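Local atomic coordinates of probable glutathione S-transferase (Bordetella bronchiseptica RB50, PDB entry 3H1N), a protein that probably transfers glutathione to electrophilic substrates, as a member of the glutathione S-transferase family. Residues Arg51-Gly56 against Arg234-Gly239. Sequence-based numbering, arbitrary orientation. Where two conformers were deposited one is given.
Sequences RAREPG and RRLPFG
The two-domain glutathione S-transferase fold sets a thioredoxin-like N-terminal domain beside an all-helical C-terminal one, and here a single arginine, Arg53, reaches from the loop after strand 48-50 of the first to the loop after helix 224-230 of the second. The backbones stay well apart, with the CA atoms of Arg53 and Arg234 9.6 Å from each other, a gap that the long side chain of arginine, with several N-H groups at its end, suits well. With CG anti to the carbonyl carbon (chi1 -55°), the chain of Arg53 runs extended from CG to NE and carries the guanidinium across. There NH1 donates to Arg234 O at 2.9 Å, with an N-H...O angle of 156°; the donor stands tilted 34° from the carbonyl plane. Leu236 comes from the opposite direction and lays CD1 over one guanidinium face, off centre and 3.5 Å from NH2, so that one methyl rests on the rim of the flat group. The side chain of Arg234 is engaged with another partner, its NE in a salt bridge with Glu42 of helix 34-43. Within 51-56, Arg51 NH1 forms a salt bridge with Glu54 OE1 across the 3-10 turn that carries Arg53 (2.8 Å), while Arg51 NE pairs with Asp23. A water lies at the edge of the Arg53 guanidinium, in its plane: it accepts from NH2 of Arg53 and from N of Leu236, and donates to O of Arg234 at 2.6 Å.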
ATOM      1  N   ARG B  51      -2.589  23.028   4.451  1.00 10.77           N
ATOM      2  CA  ARG B  51      -3.697  23.633   5.185  1.00 11.56           C
ATOM      3  C   ARG B  51      -3.626  23.465   6.697  1.00 11.58           C
ATOM      4  O   ARG B  51      -3.912  24.404   7.442  1.00 11.65           O
ATOM      5  CB  ARG B  51      -5.042  23.130   4.649  1.00 11.80           C
ATOM      6  CG  ARG B  51      -5.488  23.786   3.337  1.00 14.12           C
ATOM      7  CD  ARG B  51      -5.641  25.307   3.459  1.00 17.42           C
ATOM      8  NE  ARG B  51      -6.351  25.877   2.311  1.00 21.04           N
ATOM      9  CZ  ARG B  51      -6.548  27.177   2.093  1.00 24.28           C
ATOM     10  NH1 ARG B  51      -6.072  28.094   2.937  1.00 24.83           N
ATOM     11  NH2 ARG B  51      -7.215  27.567   1.011  1.00 23.96           N
ATOM     12  N   ALA B  52      -3.211  22.287   7.142  1.00 11.94           N
ATOM     13  CA  ALA B  52      -3.193  21.963   8.569  1.00 12.43           C
ATOM     14  C   ALA B  52      -2.142  22.738   9.366  1.00 12.97           C
ATOM     15  O   ALA B  52      -2.172  22.745  10.604  1.00 13.35           O
ATOM     16  CB  ALA B  52      -3.040  20.442   8.772  1.00 12.17           C
ATOM     17  N   ARG B  53      -1.229  23.404   8.662  1.00 13.00           N
ATOM     18  CA  ARG B  53      -0.195  24.211   9.303  1.00 13.49           C
ATOM     19  C   ARG B  53      -0.610  25.682   9.403  1.00 14.36           C
ATOM     20  O   ARG B  53       0.051  26.480  10.076  1.00 14.01           O
ATOM     21  CB  ARG B  53       1.132  24.085   8.547  1.00 13.02           C
ATOM     22  CG  ARG B  53       1.616  22.640   8.373  1.00 12.90           C
ATOM     23  CD  ARG B  53       3.006  22.600   7.787  1.00 13.56           C
ATOM     24  NE  ARG B  53       3.519  21.245   7.607  1.00 12.90           N
ATOM     25  CZ  ARG B  53       4.766  20.979   7.229  1.00 13.02           C
ATOM     26  NH1 ARG B  53       5.617  21.978   6.988  1.00 12.63           N
ATOM     27  NH2 ARG B  53       5.158  19.729   7.078  1.00 13.31           N
ATOM     28  N   GLU B  54      -1.703  26.038   8.732  1.00 15.34           N
ATOM     29  CA  GLU B  54      -2.179  27.420   8.708  1.00 16.64           C
ATOM     30  C   GLU B  54      -3.034  27.692   9.947  1.00 17.02           C
ATOM     31  O   GLU B  54      -3.839  26.841  10.331  1.00 16.41           O
ATOM     32  CB  GLU B  54      -2.976  27.694   7.428  1.00 16.95           C
ATOM     33  CG  GLU B  54      -2.211  27.377   6.138  1.00 18.81           C
ATOM     34  CD  GLU B  54      -2.977  27.764   4.882  1.00 21.25           C
ATOM     35  OE1 GLU B  54      -4.175  28.096   4.978  1.00 22.53           O
ATOM     36  OE2 GLU B  54      -2.375  27.736   3.791  1.00 23.20           O
ATOM     37  N   PRO B  55      -2.843  28.871  10.588  1.00 17.51           N
ATOM     38  CA  PRO B  55      -3.587  29.243  11.797  1.00 17.95           C
ATOM     39  C   PRO B  55      -5.095  29.180  11.601  1.00 18.27           C
ATOM     40  O   PRO B  55      -5.617  29.702  10.613  1.00 18.47           O
ATOM     41  CB  PRO B  55      -3.154  30.693  12.042  1.00 18.00           C
ATOM     42  CG  PRO B  55      -1.788  30.770  11.465  1.00 18.00           C
ATOM     43  CD  PRO B  55      -1.833  29.892  10.240  1.00 17.61           C
ATOM     44  N   GLY B  56      -5.777  28.509  12.525  1.00 18.68           N
ATOM     45  CA  GLY B  56      -7.235  28.479  12.532  1.00 19.28           C
ATOM     46  C   GLY B  56      -7.881  27.347  11.754  1.00 19.65           C
ATOM     47  O   GLY B  56      -9.087  27.133  11.876  1.00 20.03           O
ATOM     48  N   ARG B 234       9.606  25.074   5.665  1.00 18.09           N
ATOM     49  CA  ARG B 234       8.556  24.119   5.284  1.00 17.35           C
ATOM     50  C   ARG B 234       8.983  22.656   5.438  1.00 17.02           C
ATOM     51  O   ARG B 234       8.131  21.752   5.479  1.00 16.46           O
ATOM     52  CB  ARG B 234       8.080  24.388   3.853  1.00 17.31           C
ATOM     53  CG  ARG B 234       7.528  25.794   3.638  1.00 17.39           C
ATOM     54  CD  ARG B 234       6.810  25.911   2.284  1.00 17.45           C
ATOM     55  NE  ARG B 234       7.670  25.582   1.141  1.00 16.24           N
ATOM     56  CZ  ARG B 234       8.719  26.308   0.752  1.00 16.25           C
ATOM     57  NH1 ARG B 234       9.065  27.401   1.411  1.00 14.99           N
ATOM     58  NH2 ARG B 234       9.435  25.928  -0.296  1.00 16.84           N
ATOM     59  N   ARG B 235      10.294  22.427   5.473  1.00 16.24           N
ATOM     60  CA  ARG B 235      10.857  21.102   5.671  0.50 16.25           C
ATOM     61  C   ARG B 235      11.047  20.844   7.167  1.00 16.11           C
ATOM     62  O   ARG B 235      11.981  21.361   7.776  1.00 15.75           O
ATOM     63  CB  ARG B 235      12.195  20.983   4.930  0.50 16.25           C
ATOM     64  CG  ARG B 235      12.826  19.598   4.963  0.50 17.30           C
ATOM     65  CD  ARG B 235      14.339  19.697   4.999  0.50 18.09           C
ATOM     66  NE  ARG B 235      14.982  18.415   4.731  0.50 20.61           N
ATOM     67  CZ  ARG B 235      16.297  18.257   4.614  0.50 20.53           C
ATOM     68  NH1 ARG B 235      17.106  19.300   4.745  0.50 20.99           N
ATOM     69  NH2 ARG B 235      16.801  17.057   4.361  0.50 20.81           N
ATOM     70  N   LEU B 236      10.152  20.048   7.756  1.00 15.23           N
ATOM     71  CA  LEU B 236      10.238  19.732   9.179  1.00 14.74           C
ATOM     72  C   LEU B 236      11.267  18.622   9.412  1.00 14.52           C
ATOM     73  O   LEU B 236      11.322  17.662   8.633  1.00 14.64           O
ATOM     74  CB  LEU B 236       8.862  19.293   9.707  1.00 14.71           C
ATOM     75  CG  LEU B 236       7.743  20.343   9.655  1.00 14.77           C
ATOM     76  CD1 LEU B 236       6.461  19.804  10.297  1.00 12.89           C
ATOM     77  CD2 LEU B 236       8.165  21.609  10.339  1.00 14.42           C
ATOM     78  N   PRO B 237      12.067  18.724  10.495  1.00 14.11           N
ATOM     79  CA  PRO B 237      12.998  17.633  10.794  1.00 13.63           C
ATOM     80  C   PRO B 237      12.252  16.404  11.333  1.00 13.32           C
ATOM     81  O   PRO B 237      11.108  16.526  11.796  1.00 12.24           O
ATOM     82  CB  PRO B 237      13.894  18.227  11.876  1.00 13.95           C
ATOM     83  CG  PRO B 237      13.016  19.202  12.592  1.00 14.31           C
ATOM     84  CD  PRO B 237      12.047  19.744  11.560  1.00 14.18           C
ATOM     85  N   PHE B 238      12.888  15.234  11.265  1.00 12.98           N
ATOM     86  CA  PHE B 238      12.317  14.037  11.878  1.00 12.94           C
ATOM     87  C   PHE B 238      12.282  14.247  13.388  1.00 13.37           C
ATOM     88  O   PHE B 238      13.077  15.012  13.937  1.00 13.85           O
ATOM     89  CB  PHE B 238      13.149  12.793  11.552  1.00 12.40           C
ATOM     90  CG  PHE B 238      13.320  12.532  10.076  1.00 11.42           C
ATOM     91  CD1 PHE B 238      12.261  12.039   9.317  1.00 10.37           C
ATOM     92  CD2 PHE B 238      14.543  12.771   9.449  1.00  9.82           C
ATOM     93  CE1 PHE B 238      12.413  11.787   7.944  1.00 10.13           C
ATOM     94  CE2 PHE B 238      14.712  12.517   8.074  1.00  9.33           C
ATOM     95  CZ  PHE B 238      13.639  12.028   7.326  1.00  9.80           C
ATOM     96  N   GLY B 239      11.341  13.590  14.049  1.00 13.87           N
ATOM     97  CA  GLY B 239      11.210  13.679  15.495  1.00 14.45           C
ATOM     98  C   GLY B 239      10.452  12.462  15.976  1.00 14.58           C
ATOM     99  O   GLY B 239      10.988  11.358  16.000  1.00 14.63           O
TER
HETATM  100  O   HOH W   1       7.980  19.185   6.091  1.00 10.75           O